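Local coordinates for protein PEPTIDE N-myristoyltransferase (Saccharomyces cerevisiae, PDB 1IIC) that transfers myristate from myristoyl-CoA to the N-terminal glycine of substrate proteins and peptides, at residues Pro190-Lys195 / Leu354-Asn359. Numbering follows the deposited sequence.
Sequences PLNWKK and LAKNAN
Lys356 NZ donates a hydrogen bond of 3.0 Å to the backbone carbonyl Leu191 O, reaching it from above the carbonyl plane, 54° out of it. The lysine chain starts with CG anti to its backbone N (chi1 178°), runs extended and bends only at chi4 (50°), which turns the ammonium onto the oxygen; CE and CD also lie close to it, Lys356 CE 3.5 Å from Leu191 O. A water accepts from Asn192 ND2 at 3.2 Å and, weakly, from Lys356 NZ, bridging the two side chains. Asn192 is also the N-cap of helix 193-198: its OD1 accepts a weak bond from Lys195 N at 3.3 Å. Toward the base of the lysine the contact is apolar: Leu191 CD1 lies 3.9 Å from Ala355 CB and Leu191 CB 4.1 Å from Lys356 CB. A methionine in place of Lys356 would probably leave Leu191 O without this charged donor and cost the bridging water its weak second donor. The helix 334-357 ends here in a Schellman motif with Asn359 at C-prime, while backbone hydrogen bonds pair Leu191 and Asn192 with Asp361, tying the turn between strand 182-190 and helix 193-198 to the chain entering strand 362-366, whose Phe363 packs against both Leu191 and Ala355.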
ATOM      1  N   PRO A 190     -16.887   6.560  -4.087  1.00 19.49           N
ATOM      2  CA  PRO A 190     -17.299   6.680  -5.493  1.00 20.74           C
ATOM      3  C   PRO A 190     -17.091   8.107  -5.975  1.00 19.77           C
ATOM      4  O   PRO A 190     -17.626   9.046  -5.392  1.00 19.68           O
ATOM      5  CB  PRO A 190     -18.787   6.318  -5.459  1.00 21.15           C
ATOM      6  CG  PRO A 190     -18.919   5.477  -4.211  1.00 22.02           C
ATOM      7  CD  PRO A 190     -18.029   6.198  -3.234  1.00 19.96           C
ATOM      8  N   LEU A 191     -16.301   8.269  -7.029  1.00 20.10           N
ATOM      9  CA  LEU A 191     -16.032   9.587  -7.586  1.00 20.76           C
ATOM     10  C   LEU A 191     -16.852   9.718  -8.865  1.00 22.20           C
ATOM     11  O   LEU A 191     -17.390  10.779  -9.179  1.00 22.75           O
ATOM     12  CB  LEU A 191     -14.532   9.728  -7.888  1.00 18.38           C
ATOM     13  CG  LEU A 191     -13.604   9.577  -6.677  1.00 18.46           C
ATOM     14  CD1 LEU A 191     -12.144   9.649  -7.101  1.00 13.75           C
ATOM     15  CD2 LEU A 191     -13.922  10.682  -5.658  1.00 16.52           C
ATOM     16  N   ASN A 192     -16.937   8.618  -9.599  1.00 24.59           N
ATOM     17  CA  ASN A 192     -17.701   8.570 -10.832  1.00 25.60           C
ATOM     18  C   ASN A 192     -18.733   7.455 -10.652  1.00 25.42           C
ATOM     19  O   ASN A 192     -18.584   6.367 -11.209  1.00 24.54           O
ATOM     20  CB  ASN A 192     -16.772   8.232 -11.990  1.00 29.09           C
ATOM     21  CG  ASN A 192     -17.390   8.537 -13.328  1.00 32.94           C
ATOM     22  OD1 ASN A 192     -18.570   8.268 -13.554  1.00 35.71           O
ATOM     23  ND2 ASN A 192     -16.595   9.103 -14.231  1.00 35.19           N
ATOM     24  N   TRP A 193     -19.784   7.721  -9.878  1.00 25.95           N
ATOM     25  CA  TRP A 193     -20.787   6.687  -9.619  1.00 25.49           C
ATOM     26  C   TRP A 193     -21.359   6.017 -10.853  1.00 25.49           C
ATOM     27  O   TRP A 193     -21.289   4.796 -10.986  1.00 25.99           O
ATOM     28  CB  TRP A 193     -21.962   7.222  -8.795  1.00 25.71           C
ATOM     29  CG  TRP A 193     -22.835   6.094  -8.299  1.00 26.09           C
ATOM     30  CD1 TRP A 193     -22.655   5.367  -7.157  1.00 25.84           C
ATOM     31  CD2 TRP A 193     -23.952   5.496  -8.977  1.00 25.82           C
ATOM     32  NE1 TRP A 193     -23.580   4.357  -7.083  1.00 25.06           N
ATOM     33  CE2 TRP A 193     -24.390   4.412  -8.186  1.00 25.84           C
ATOM     34  CE3 TRP A 193     -24.622   5.771 -10.179  1.00 27.10           C
ATOM     35  CZ2 TRP A 193     -25.472   3.598  -8.553  1.00 25.63           C
ATOM     36  CZ3 TRP A 193     -25.702   4.957 -10.547  1.00 25.25           C
ATOM     37  CH2 TRP A 193     -26.114   3.887  -9.733  1.00 26.02           C
ATOM     38  N   LYS A 194     -21.942   6.806 -11.747  1.00 25.75           N
ATOM     39  CA  LYS A 194     -22.556   6.255 -12.946  1.00 25.37           C
ATOM     40  C   LYS A 194     -21.683   5.215 -13.644  1.00 23.95           C
ATOM     41  O   LYS A 194     -22.164   4.151 -14.004  1.00 23.87           O
ATOM     42  CB  LYS A 194     -22.932   7.375 -13.916  1.00 27.34           C
ATOM     43  CG  LYS A 194     -23.858   6.915 -15.034  1.00 30.49           C
ATOM     44  CD  LYS A 194     -24.330   8.079 -15.901  1.00 32.37           C
ATOM     45  CE  LYS A 194     -25.276   7.597 -16.990  1.00 33.71           C
ATOM     46  NZ  LYS A 194     -26.472   6.920 -16.410  1.00 36.90           N
ATOM     47  N   LYS A 195     -20.400   5.514 -13.826  1.00 23.78           N
ATOM     48  CA  LYS A 195     -19.491   4.571 -14.479  1.00 23.07           C
ATOM     49  C   LYS A 195     -19.196   3.348 -13.615  1.00 24.16           C
ATOM     50  O   LYS A 195     -19.102   2.238 -14.131  1.00 24.22           O
ATOM     51  CB  LYS A 195     -18.175   5.259 -14.850  1.00 21.46           C
ATOM     52  CG  LYS A 195     -17.114   4.331 -15.431  1.00 19.44           C
ATOM     53  CD  LYS A 195     -15.831   5.090 -15.755  1.00 17.27           C
ATOM     54  CE  LYS A 195     -14.762   4.181 -16.329  1.00 17.48           C
ATOM     55  NZ  LYS A 195     -13.475   4.903 -16.646  1.00 18.11           N
ATOM     56  N   LEU A 354      -9.455  16.401  -6.139  1.00 15.66           N
ATOM     57  CA  LEU A 354      -8.277  16.321  -6.992  1.00 15.66           C
ATOM     58  C   LEU A 354      -8.179  14.974  -7.707  1.00 16.98           C
ATOM     59  O   LEU A 354      -7.771  14.915  -8.864  1.00 16.77           O
ATOM     60  CB  LEU A 354      -7.017  16.577  -6.166  1.00 12.86           C
ATOM     61  CG  LEU A 354      -6.903  18.031  -5.733  1.00 14.10           C
ATOM     62  CD1 LEU A 354      -6.023  18.167  -4.499  1.00 11.60           C
ATOM     63  CD2 LEU A 354      -6.347  18.829  -6.909  1.00 13.96           C
ATOM     64  N   ALA A 355      -8.553  13.894  -7.024  1.00 18.72           N
ATOM     65  CA  ALA A 355      -8.503  12.560  -7.634  1.00 19.93           C
ATOM     66  C   ALA A 355      -9.553  12.447  -8.729  1.00 19.63           C
ATOM     67  O   ALA A 355      -9.296  11.881  -9.794  1.00 20.81           O
ATOM     68  CB  ALA A 355      -8.741  11.488  -6.580  1.00 20.30           C
ATOM     69  N   LYS A 356     -10.742  12.986  -8.475  1.00 20.07           N
ATOM     70  CA  LYS A 356     -11.784  12.922  -9.486  1.00 20.66           C
ATOM     71  C   LYS A 356     -11.387  13.759 -10.699  1.00 20.54           C
ATOM     72  O   LYS A 356     -11.564  13.323 -11.839  1.00 19.89           O
ATOM     73  CB  LYS A 356     -13.129  13.418  -8.962  1.00 21.87           C
ATOM     74  CG  LYS A 356     -14.176  13.381 -10.072  1.00 23.92           C
ATOM     75  CD  LYS A 356     -15.544  13.813  -9.635  1.00 26.85           C
ATOM     76  CE  LYS A 356     -16.486  13.753 -10.833  1.00 29.35           C
ATOM     77  NZ  LYS A 356     -16.376  12.425 -11.512  1.00 30.37           N
ATOM     78  N   ASN A 357     -10.853  14.956 -10.449  1.00 20.38           N
ATOM     79  CA  ASN A 357     -10.422  15.829 -11.534  1.00 20.82           C
ATOM     80  C   ASN A 357      -9.257  15.196 -12.285  1.00 20.58           C
ATOM     81  O   ASN A 357      -8.976  15.563 -13.423  1.00 18.99           O
ATOM     82  CB  ASN A 357      -9.993  17.206 -11.015  1.00 21.42           C
ATOM     83  CG  ASN A 357     -11.135  17.987 -10.416  1.00 21.30           C
ATOM     84  OD1 ASN A 357     -12.309  17.646 -10.597  1.00 20.17           O
ATOM     85  ND2 ASN A 357     -10.799  19.051  -9.694  1.00 21.42           N
ATOM     86  N   ALA A 358      -8.571  14.257 -11.645  1.00 19.91           N
ATOM     87  CA  ALA A 358      -7.456  13.578 -12.301  1.00 20.60           C
ATOM     88  C   ALA A 358      -7.989  12.335 -13.013  1.00 20.53           C
ATOM     89  O   ALA A 358      -7.228  11.489 -13.474  1.00 20.93           O
ATOM     90  CB  ALA A 358      -6.400  13.196 -11.286  1.00 21.92           C
ATOM     91  N   ASN A 359      -9.312  12.242 -13.095  1.00 20.65           N
ATOM     92  CA  ASN A 359      -9.983  11.133 -13.754  1.00 22.44           C
ATOM     93  C   ASN A 359      -9.951   9.798 -12.995  1.00 22.54           C
ATOM     94  O   ASN A 359      -9.948   8.729 -13.604  1.00 22.26           O
ATOM     95  CB  ASN A 359      -9.437  10.948 -15.182  1.00 24.54           C
ATOM     96  CG  ASN A 359      -9.631  12.193 -16.054  1.00 27.49           C
ATOM     97  OD1 ASN A 359     -10.739  12.735 -16.155  1.00 27.10           O
ATOM     98  ND2 ASN A 359      -8.549  12.644 -16.691  1.00 25.85           N
TER
HETATM   99  O   HOH W   1     -14.120  10.145 -12.583  1.00 36.73           O